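TadZ (Pseudomonas aeruginosa, PDB 4LDA) is a pilus assembly protein that probably binds and hydrolyses ATP as a whole, seen here through its N-terminal CheY-like receiver domain. Local coordinates at residues A100-T105 against R118-R123. Numbering follows the deposited sequence.
Sequences ARDFIT and RRLGGR
The guanidinium groups of R101 and R123 meet face against face, though not flatly, since their planes are 39° apart. CZ of R101 sits 3.4 Å above the plane of R123, displaced toward the rim, and NH2 of R123 lies over one face of R101, 3.0 Å from R101 NH1. Both nitrogens are donors, so no hydrogen bond joins them; two like charges lie one over the other, offset, which probably costs some electrostatic energy. Arginine can tolerate such a place because its charge is spread over a flat group and its long chain leaves the tip at the protein surface. The two chains come from opposite directions, each bent at chi3. In R101, CG anti to the backbone nitrogen (chi1 -156°) sends the chain toward L120 and R123. R101 NH2 also has a weak hydrogen bond to P76 O.

Next to the arginines, L120 supplies the apolar part: its CD2 methyl packs against R101 CD at 3.9 Å. In the conformer of D102 described, OD1 is 3.5 Å from L120 CD2 and has no polar partner, while OD2 is 4.7 Å from R119 NH2, where opposite charges may attract weakly without contact; a second conformer leaves these points doubtful. A short acidic side chain here may offset some of the positive charge.

D102 lies on the edge strand 102-104, which pairs with strand 79-83; R101 just precedes it. L120, near the C-terminal end of helix 110-121, also touches S79 and V51, and D102 touches L116, closing the final strand-to-helix unit of the CheY-like parallel sheet.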
ATOM      1  N   ALA A 100       2.346  -3.433   8.057  1.00 68.85           N
ATOM      2  CA  ALA A 100       1.189  -3.176   7.203  1.00 66.71           C
ATOM      3  C   ALA A 100      -0.080  -3.045   8.051  1.00 72.39           C
ATOM      4  O   ALA A 100      -0.344  -3.876   8.904  1.00 73.00           O
ATOM      5  CB  ALA A 100       1.030  -4.267   6.163  1.00 66.22           C
ATOM      6  N   ARG A 101      -0.811  -1.948   7.861  1.00 70.46           N
ATOM      7  CA  ARG A 101      -2.027  -1.572   8.582  1.00 70.42           C
ATOM      8  C   ARG A 101      -3.209  -2.463   8.150  1.00 68.01           C
ATOM      9  O   ARG A 101      -4.054  -2.788   8.996  1.00 69.30           O
ATOM     10  CB  ARG A 101      -2.318  -0.072   8.295  1.00 76.39           C
ATOM     11  CG  ARG A 101      -3.167   0.664   9.341  1.00 94.96           C
ATOM     12  CD  ARG A 101      -2.904   2.172   9.321  1.00108.07           C
ATOM     13  NE  ARG A 101      -1.565   2.515   9.834  1.00119.83           N
ATOM     14  CZ  ARG A 101      -1.072   3.752   9.942  1.00133.59           C
ATOM     15  NH1 ARG A 101      -1.794   4.799   9.558  1.00121.63           N
ATOM     16  NH2 ARG A 101       0.151   3.947  10.421  1.00117.91           N
ATOM     17  N   ASP A 102      -3.273  -2.813   6.845  0.50 60.21           N
ATOM     18  CA  ASP A 102      -4.354  -3.612   6.271  0.50 57.29           C
ATOM     19  C   ASP A 102      -3.814  -4.592   5.198  0.50 56.91           C
ATOM     20  O   ASP A 102      -2.671  -4.449   4.754  0.50 55.83           O
ATOM     21  CB  ASP A 102      -5.429  -2.679   5.674  0.50 57.91           C
ATOM     22  CG  ASP A 102      -6.000  -1.670   6.665  0.50 68.25           C
ATOM     23  OD1 ASP A 102      -5.383  -0.594   6.845  0.50 69.06           O
ATOM     24  OD2 ASP A 102      -7.070  -1.949   7.246  0.50 73.92           O
ATOM     25  N   PHE A 103      -4.636  -5.603   4.822  1.00 51.79           N
ATOM     26  CA  PHE A 103      -4.325  -6.633   3.824  1.00 50.60           C
ATOM     27  C   PHE A 103      -5.540  -6.874   2.921  1.00 56.39           C
ATOM     28  O   PHE A 103      -6.622  -7.196   3.420  1.00 57.30           O
ATOM     29  CB  PHE A 103      -3.926  -7.936   4.550  1.00 52.19           C
ATOM     30  CG  PHE A 103      -3.216  -8.958   3.691  1.00 52.39           C
ATOM     31  CD1 PHE A 103      -3.925  -9.749   2.789  1.00 51.79           C
ATOM     32  CD2 PHE A 103      -1.856  -9.196   3.850  1.00 54.45           C
ATOM     33  CE1 PHE A 103      -3.284 -10.719   2.045  1.00 53.04           C
ATOM     34  CE2 PHE A 103      -1.203 -10.146   3.072  1.00 56.95           C
ATOM     35  CZ  PHE A 103      -1.922 -10.909   2.188  1.00 54.59           C
ATOM     36  N   ILE A 104      -5.365  -6.716   1.607  1.00 52.30           N
ATOM     37  CA  ILE A 104      -6.431  -6.910   0.622  1.00 51.67           C
ATOM     38  C   ILE A 104      -5.964  -7.950  -0.392  1.00 54.60           C
ATOM     39  O   ILE A 104      -4.766  -8.163  -0.561  1.00 51.94           O
ATOM     40  CB  ILE A 104      -6.882  -5.576  -0.065  1.00 54.01           C
ATOM     41  CG1 ILE A 104      -5.684  -4.806  -0.665  1.00 53.31           C
ATOM     42  CG2 ILE A 104      -7.655  -4.702   0.950  1.00 56.76           C
ATOM     43  CD1 ILE A 104      -6.003  -3.574  -1.501  1.00 60.67           C
ATOM     44  N   THR A 105      -6.913  -8.632  -1.017  1.00 52.84           N
ATOM     45  CA  THR A 105      -6.588  -9.620  -2.034  1.00 53.51           C
ATOM     46  C   THR A 105      -6.878  -8.990  -3.393  1.00 55.81           C
ATOM     47  O   THR A 105      -7.906  -8.335  -3.593  1.00 53.62           O
ATOM     48  CB  THR A 105      -7.322 -10.966  -1.817  1.00 63.39           C
ATOM     49  OG1 THR A 105      -6.949 -11.479  -0.545  1.00 66.27           O
ATOM     50  CG2 THR A 105      -6.977 -12.021  -2.878  1.00 64.56           C
ATOM     51  N   ARG A 118     -11.467   5.518   2.587  1.00 54.47           N
ATOM     52  CA  ARG A 118     -12.347   6.331   3.445  1.00 56.94           C
ATOM     53  C   ARG A 118     -11.978   6.185   4.909  1.00 63.07           C
ATOM     54  O   ARG A 118     -11.814   7.197   5.609  1.00 64.60           O
ATOM     55  CB  ARG A 118     -13.821   5.905   3.297  1.00 59.32           C
ATOM     56  CG  ARG A 118     -14.704   6.688   2.346  1.00 76.65           C
ATOM     57  CD  ARG A 118     -16.163   6.276   2.559  1.00 99.82           C
ATOM     58  NE  ARG A 118     -16.728   6.791   3.821  1.00121.05           N
ATOM     59  CZ  ARG A 118     -16.889   6.089   4.944  1.00137.00           C
ATOM     60  NH1 ARG A 118     -16.542   4.807   4.992  1.00125.26           N
ATOM     61  NH2 ARG A 118     -17.407   6.661   6.023  1.00123.50           N
ATOM     62  N   ARG A 119     -11.866   4.894   5.361  1.00 58.45           N
ATOM     63  CA  ARG A 119     -11.566   4.519   6.736  1.00 59.60           C
ATOM     64  C   ARG A 119     -10.203   5.041   7.160  1.00 62.67           C
ATOM     65  O   ARG A 119     -10.097   5.620   8.238  1.00 62.58           O
ATOM     66  CB  ARG A 119     -11.633   2.998   6.949  1.00 62.64           C
ATOM     67  CG  ARG A 119     -13.032   2.396   6.893  1.00 80.63           C
ATOM     68  CD  ARG A 119     -13.090   0.953   7.409  1.00 95.15           C
ATOM     69  NE  ARG A 119     -12.095   0.028   6.838  1.00102.06           N
ATOM     70  CZ  ARG A 119     -12.306  -0.771   5.796  1.00110.65           C
ATOM     71  NH1 ARG A 119     -13.480  -0.766   5.172  1.00 88.63           N
ATOM     72  NH2 ARG A 119     -11.347  -1.588   5.373  1.00100.67           N
ATOM     73  N   LEU A 120      -9.180   4.868   6.305  1.00 58.86           N
ATOM     74  CA  LEU A 120      -7.822   5.329   6.581  1.00 59.79           C
ATOM     75  C   LEU A 120      -7.729   6.863   6.628  1.00 68.03           C
ATOM     76  O   LEU A 120      -6.883   7.382   7.367  1.00 72.09           O
ATOM     77  CB  LEU A 120      -6.846   4.793   5.542  1.00 58.06           C
ATOM     78  CG  LEU A 120      -6.536   3.297   5.551  1.00 60.57           C
ATOM     79  CD1 LEU A 120      -5.650   2.960   4.371  1.00 59.49           C
ATOM     80  CD2 LEU A 120      -5.877   2.848   6.860  1.00 60.62           C
ATOM     81  N   GLY A 121      -8.603   7.553   5.880  1.00 62.04           N
ATOM     82  CA  GLY A 121      -8.682   9.011   5.858  1.00 62.89           C
ATOM     83  C   GLY A 121      -9.316   9.587   7.109  1.00 70.49           C
ATOM     84  O   GLY A 121      -8.876  10.632   7.608  1.00 73.54           O
ATOM     85  N   GLY A 122     -10.334   8.886   7.627  1.00 66.03           N
ATOM     86  CA  GLY A 122     -11.065   9.260   8.837  1.00 66.36           C
ATOM     87  C   GLY A 122     -10.337   8.996  10.138  1.00 69.74           C
ATOM     88  O   GLY A 122     -10.801   9.426  11.185  1.00 72.01           O
ATOM     89  N   ARG A 123      -9.184   8.319  10.070  1.00 64.45           N
ATOM     90  CA  ARG A 123      -8.308   7.879  11.161  1.00 64.92           C
ATOM     91  C   ARG A 123      -7.572   9.022  11.873  1.00 70.52           C
ATOM     92  O   ARG A 123      -7.345   8.927  13.079  1.00 73.67           O
ATOM     93  CB  ARG A 123      -7.244   6.932  10.575  1.00 63.85           C
ATOM     94  CG  ARG A 123      -7.107   5.581  11.239  1.00 74.94           C
ATOM     95  CD  ARG A 123      -5.922   4.807  10.660  1.00 93.77           C
ATOM     96  NE  ARG A 123      -4.628   5.411  11.005  1.00111.63           N
ATOM     97  CZ  ARG A 123      -3.871   5.045  12.040  1.00126.92           C
ATOM     98  NH1 ARG A 123      -4.246   4.042  12.827  1.00111.27           N
ATOM     99  NH2 ARG A 123      -2.719   5.661  12.278  1.00113.85           N
TER